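Local coordinates for putative glucoamylase (Bacteroides uniformis, PDB 4GL3), which probably hydrolyses glucosidic linkages in starch-like glucans, as a putative glucoamylase of the six-hairpin glycosidase clan, at residues G292-Y296 / N366-N370; R321-P326 / F361-L367. All coordinates share one frame; numbering follows the deposited sequence. Where two conformers were deposited one is given.

Interaction 1: residues G292-Y296 / N366-N370; sequences GYKGY and NLTEN
The turn joining the antiparallel strands 365-366 and 371-372 leans on a surface loop through Thr-368, which meets Tyr-293 and Lys-294. The backbone N-H of Lys-294 gives a fairly straight hydrogen bond (161°) to Thr-368 OG1, with N and OG1 2.9 Å apart. The hydroxyl reaches it because OG1 stands beside the backbone N of Thr-368, anti to the carbonyl carbon (chi1 -49°), and a threonine suits the place by offering an acceptor on a short, branched stem. The same oxygen lies near the plane of the Tyr-293 ring, at its edge, 3.5 Å from CD1. Tyr-293 also rests its CB over one face of the Tyr-296 ring; Tyr-296 OH bonds to the Asp-320 carboxylate and Tyr-293 OH to the backbone O of Asp-320.

Beside the hydrogen bond, carbon atoms of Leu-367 and Lys-294 pack against backbone atoms of the facing segment. Leu-367 CB sits 3.7 Å from Lys-294 O, and its CD1 lies 4.3 Å from Gly-295 CA. A side chain at Gly-295 would run into that methyl, and the positive phi there also suits glycine. Lys-294 passes its CD within 4.0 Å of Leu-367 O, then extends away from the turn, a fitting residue for an exposed loop. The turn holds its own shape: Asn-366 OD1 accepts from Glu-369 N at 2.8 Å, the donor standing above the carbonyl plane, while Asn-366 ND2 bonds to Asp-309. An asparagine side chain accepting from a backbone N three residues on is an Asx motif, consistent with the tight reversal between the two strands of a short β-hairpin.

Interaction 2: residues R321-P326 / F361-L367; sequences RGVITP and FKDAFNL
Ile-324 and Phe-365 form a single antiparallel β-bridge, a hydrogen-bonded pair that ties the loop before helix 326-331 to strand 365-366. Ile-324 N donates to Phe-365 O at 2.9 Å, and Phe-365 N returns a bond to Ile-324 O at 3.0 Å. The tight part of the contact lies around this pair. Phe-365 has CG between its backbone N and carbonyl carbon (chi1 63°), a rotamer that brings the ring alongside Ile-324. There Ile-324 CB makes a CH-pi contact over the ring face, 4.1 Å from the centroid, and Ile-324 CG2 lies 3.6 Å from Phe-365 CZ. At the ring's edge sits Pro-326 CG, 4.3 Å from Phe-365 CE1. A leucine in place of Phe-365 would probably leave Ile-324 without the flat face it packs on and open a gap beside Pro-326. Away from the ring, Val-323 CG1 meets Ala-364 CB at 3.6 Å, where the small alanine lets the valine branch come close, and Thr-325 turns its hydroxyl to Ser-306.

Toward Arg-321 the packing gives way to water. Gly-322 has backbone angles that call for glycine, and a CB would collide with Asn-366 ND2. One water links Arg-321 O with Asn-366 ND2; a second donates to Gly-322 O at 3.1 Å and accepts from Leu-367 N at 2.9 Å.

In the fold
Along the chain the order is 292-296, then 321-326, then one continuous run, 361-370, that serves both contacts: interaction 2 uses its start, interaction 1 its end, and Asn-366 and Leu-367 belong to both. The centres of the two contacts lie about 9 Å apart. Interaction 2 is buried, about 19 Å from the centre of the chain, whereas interaction 1 lies at the surface, about 27 Å out. The two touch where Tyr-296 OH packs against Gly-322 CA, at 3.1 Å. Helices 326-331, 337-349 and 352-355 make up most of the chain between 321-326 and 361-367. Two separate loops, one after helix 271-288 and one leading into helix 326-331, thus meet one short hairpin.

Interaction 1: residues G292-Y296 / N366-N370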
# COMPACT_ATOMS: atom_id res chain seq x y z
N GLY A 292 -13.14 21.31 -15.53
CA GLY A 292 -14.59 21.40 -15.51
C GLY A 292 -15.32 20.06 -15.55
O GLY A 292 -16.37 19.96 -16.14
N TYR A 293 -14.77 19.01 -14.94
CA TYR A 293 -15.47 17.73 -14.93
C TYR A 293 -16.73 17.79 -14.07
O TYR A 293 -16.83 18.62 -13.17
CB TYR A 293 -14.55 16.65 -14.43
CG TYR A 293 -13.48 16.29 -15.43
CD1 TYR A 293 -13.82 15.77 -16.68
CD2 TYR A 293 -12.15 16.48 -15.15
CE1 TYR A 293 -12.85 15.44 -17.60
CE2 TYR A 293 -11.17 16.13 -16.06
CZ TYR A 293 -11.54 15.62 -17.29
OH TYR A 293 -10.58 15.25 -18.19
N LYS A 294 -17.70 16.93 -14.37
CA LYS A 294 -18.94 16.87 -13.59
C LYS A 294 -18.72 16.31 -12.17
O LYS A 294 -18.07 15.27 -11.99
CB LYS A 294 -19.99 16.05 -14.34
CG LYS A 294 -21.34 15.96 -13.65
CD LYS A 294 -22.41 15.55 -14.63
CE LYS A 294 -23.63 14.99 -13.91
NZ LYS A 294 -24.86 15.14 -14.73
N GLY A 295 -19.25 17.01 -11.17
CA GLY A 295 -19.26 16.54 -9.77
C GLY A 295 -18.01 16.69 -8.92
O GLY A 295 -18.05 16.41 -7.75
N TYR A 296 -16.89 17.11 -9.48
CA TYR A 296 -15.66 17.30 -8.70
C TYR A 296 -15.91 18.36 -7.64
O TYR A 296 -16.47 19.42 -7.93
CB TYR A 296 -14.52 17.81 -9.60
CG TYR A 296 -13.73 16.77 -10.35
CD1 TYR A 296 -14.30 15.59 -10.80
CD2 TYR A 296 -12.43 17.03 -10.70
CE1 TYR A 296 -13.53 14.64 -11.51
CE2 TYR A 296 -11.66 16.12 -11.43
CZ TYR A 296 -12.21 14.93 -11.83
OH TYR A 296 -11.43 14.05 -12.55
N ASN A 366 -16.49 7.92 -13.21
CA ASN A 366 -16.39 9.14 -14.00
C ASN A 366 -17.80 9.67 -14.23
O ASN A 366 -18.52 9.18 -15.11
CB ASN A 366 -15.71 8.86 -15.34
CG ASN A 366 -15.53 10.11 -16.20
OD1 ASN A 366 -16.37 11.03 -16.20
ND2 ASN A 366 -14.43 10.15 -16.95
N LEU A 367 -18.22 10.65 -13.44
CA LEU A 367 -19.58 11.17 -13.57
C LEU A 367 -19.81 11.90 -14.90
O LEU A 367 -20.94 11.92 -15.40
CB LEU A 367 -19.94 12.08 -12.38
CG LEU A 367 -20.03 11.40 -11.01
CD1 LEU A 367 -20.53 12.39 -9.97
CD2 LEU A 367 -20.91 10.17 -11.07
N THR A 368 -18.76 12.49 -15.49
CA THR A 368 -18.88 13.17 -16.78
C THR A 368 -19.26 12.17 -17.87
O THR A 368 -20.09 12.49 -18.69
CB THR A 368 -17.59 13.93 -17.23
OG1 THR A 368 -17.10 14.74 -16.15
CG2 THR A 368 -17.87 14.82 -18.46
N GLU A 369 -18.65 10.98 -17.89
CA GLU A 369 -18.98 9.96 -18.92
C GLU A 369 -20.02 8.95 -18.42
O GLU A 369 -20.29 7.96 -19.09
CB GLU A 369 -17.74 9.19 -19.37
CG GLU A 369 -16.53 10.04 -19.74
CD GLU A 369 -16.78 10.96 -20.91
OE1 GLU A 369 -17.62 10.64 -21.77
OE2 GLU A 369 -16.11 12.02 -20.98
N ASN A 370 -20.57 9.19 -17.23
CA ASN A 370 -21.53 8.31 -16.58
C ASN A 370 -21.03 6.87 -16.44
O ASN A 370 -21.76 5.93 -16.69
CB ASN A 370 -22.89 8.38 -17.31
CG ASN A 370 -24.02 7.74 -16.52
OD1 ASN A 370 -24.01 7.70 -15.28
ND2 ASN A 370 -24.99 7.21 -17.22

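Interaction 2: residues R321-P326 / F361-L367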
# COMPACT_ATOMS: atom_id res chain seq x y z
N ARG A 321 -8.22 12.78 -15.90
CA ARG A 321 -8.99 12.25 -17.03
C ARG A 321 -10.48 12.15 -16.72
O ARG A 321 -11.23 11.49 -17.45
CB ARG A 321 -8.47 10.86 -17.39
CG ARG A 321 -6.95 10.74 -17.37
CD ARG A 321 -6.42 9.65 -18.27
NE ARG A 321 -5.05 9.94 -18.65
CZ ARG A 321 -4.34 9.25 -19.53
NH1 ARG A 321 -4.88 8.22 -20.16
NH2 ARG A 321 -3.09 9.58 -19.76
N GLY A 322 -10.91 12.78 -15.62
CA GLY A 322 -12.34 12.80 -15.20
C GLY A 322 -12.75 11.68 -14.25
O GLY A 322 -13.93 11.55 -13.93
N VAL A 323 -11.76 10.88 -13.81
CA VAL A 323 -11.95 9.67 -13.01
C VAL A 323 -11.61 10.01 -11.54
O VAL A 323 -10.51 10.46 -11.24
CB VAL A 323 -11.05 8.52 -13.53
CG1 VAL A 323 -11.16 7.25 -12.65
CG2 VAL A 323 -11.37 8.21 -15.01
N ILE A 324 -12.59 9.85 -10.66
CA ILE A 324 -12.41 9.90 -9.21
C ILE A 324 -12.31 8.45 -8.71
O ILE A 324 -13.05 7.56 -9.15
CB ILE A 324 -13.57 10.70 -8.53
CG1 ILE A 324 -13.55 12.17 -8.97
CG2 ILE A 324 -13.51 10.59 -6.99
CD1 ILE A 324 -12.47 13.08 -8.40
N THR A 325 -11.37 8.21 -7.81
CA THR A 325 -11.04 6.89 -7.38
C THR A 325 -11.17 6.84 -5.83
O THR A 325 -10.37 7.48 -5.11
CB THR A 325 -9.59 6.56 -7.78
OG1 THR A 325 -9.41 6.64 -9.21
CG2 THR A 325 -9.20 5.23 -7.23
N PRO A 326 -12.17 6.08 -5.30
CA PRO A 326 -12.46 6.13 -3.87
C PRO A 326 -11.30 5.86 -2.93
O PRO A 326 -11.25 6.48 -1.87
CB PRO A 326 -13.55 5.07 -3.70
CG PRO A 326 -14.34 5.21 -4.97
CD PRO A 326 -13.26 5.39 -6.03
N PHE A 361 -16.70 -0.39 -2.15
CA PHE A 361 -16.69 0.58 -3.22
C PHE A 361 -15.92 -0.00 -4.39
O PHE A 361 -14.78 -0.47 -4.25
CB PHE A 361 -16.03 1.91 -2.81
CG PHE A 361 -16.74 2.63 -1.70
CD1 PHE A 361 -18.00 3.18 -1.91
CD2 PHE A 361 -16.17 2.72 -0.45
CE1 PHE A 361 -18.67 3.82 -0.88
CE2 PHE A 361 -16.83 3.37 0.60
CZ PHE A 361 -18.07 3.93 0.37
N LYS A 362 -16.54 0.12 -5.56
CA LYS A 362 -15.89 -0.27 -6.78
C LYS A 362 -14.74 0.71 -7.08
O LYS A 362 -14.57 1.77 -6.43
CB LYS A 362 -16.92 -0.32 -7.92
CG LYS A 362 -17.89 -1.48 -7.80
CD LYS A 362 -19.17 -1.12 -8.56
CE LYS A 362 -20.30 -2.09 -8.31
NZ LYS A 362 -21.41 -1.67 -9.19
N ASP A 363 -13.90 0.34 -8.03
CA ASP A 363 -12.57 0.92 -8.11
C ASP A 363 -12.51 2.41 -8.40
O ASP A 363 -11.60 3.08 -7.91
CB ASP A 363 -11.76 0.23 -9.18
CG ASP A 363 -10.28 0.49 -9.03
OD1 ASP A 363 -9.75 0.30 -7.89
OD2 ASP A 363 -9.65 0.82 -10.05
N ALA A 364 -13.43 2.89 -9.23
CA ALA A 364 -13.38 4.25 -9.75
C ALA A 364 -14.67 4.57 -10.48
O ALA A 364 -15.47 3.67 -10.82
CB ALA A 364 -12.17 4.44 -10.70
N PHE A 365 -14.86 5.85 -10.74
CA PHE A 365 -16.01 6.33 -11.49
C PHE A 365 -15.69 7.64 -12.18
O PHE A 365 -14.76 8.37 -11.81
CB PHE A 365 -17.29 6.49 -10.61
CG PHE A 365 -17.16 7.52 -9.51
CD1 PHE A 365 -16.57 7.20 -8.29
CD2 PHE A 365 -17.60 8.83 -9.71
CE1 PHE A 365 -16.44 8.16 -7.29
CE2 PHE A 365 -17.45 9.78 -8.73
CZ PHE A 365 -16.86 9.45 -7.52
N ASN A 366 -16.49 7.92 -13.21
CA ASN A 366 -16.39 9.14 -14.00
C ASN A 366 -17.80 9.67 -14.23
O ASN A 366 -18.52 9.18 -15.11
CB ASN A 366 -15.71 8.86 -15.34
CG ASN A 366 -15.53 10.11 -16.20
OD1 ASN A 366 -16.37 11.03 -16.20
ND2 ASN A 366 -14.43 10.15 -16.95
N LEU A 367 -18.22 10.65 -13.44
CA LEU A 367 -19.58 11.17 -13.57
C LEU A 367 -19.81 11.90 -14.90
O LEU A 367 -20.94 11.92 -15.40
CB LEU A 367 -19.94 12.08 -12.38
CG LEU A 367 -20.03 11.40 -11.01
CD1 LEU A 367 -20.53 12.39 -9.97
CD2 LEU A 367 -20.91 10.17 -11.07
O HOH W 1 -13.66 12.03 -18.96
O HOH W 2 -16.08 11.62 -11.75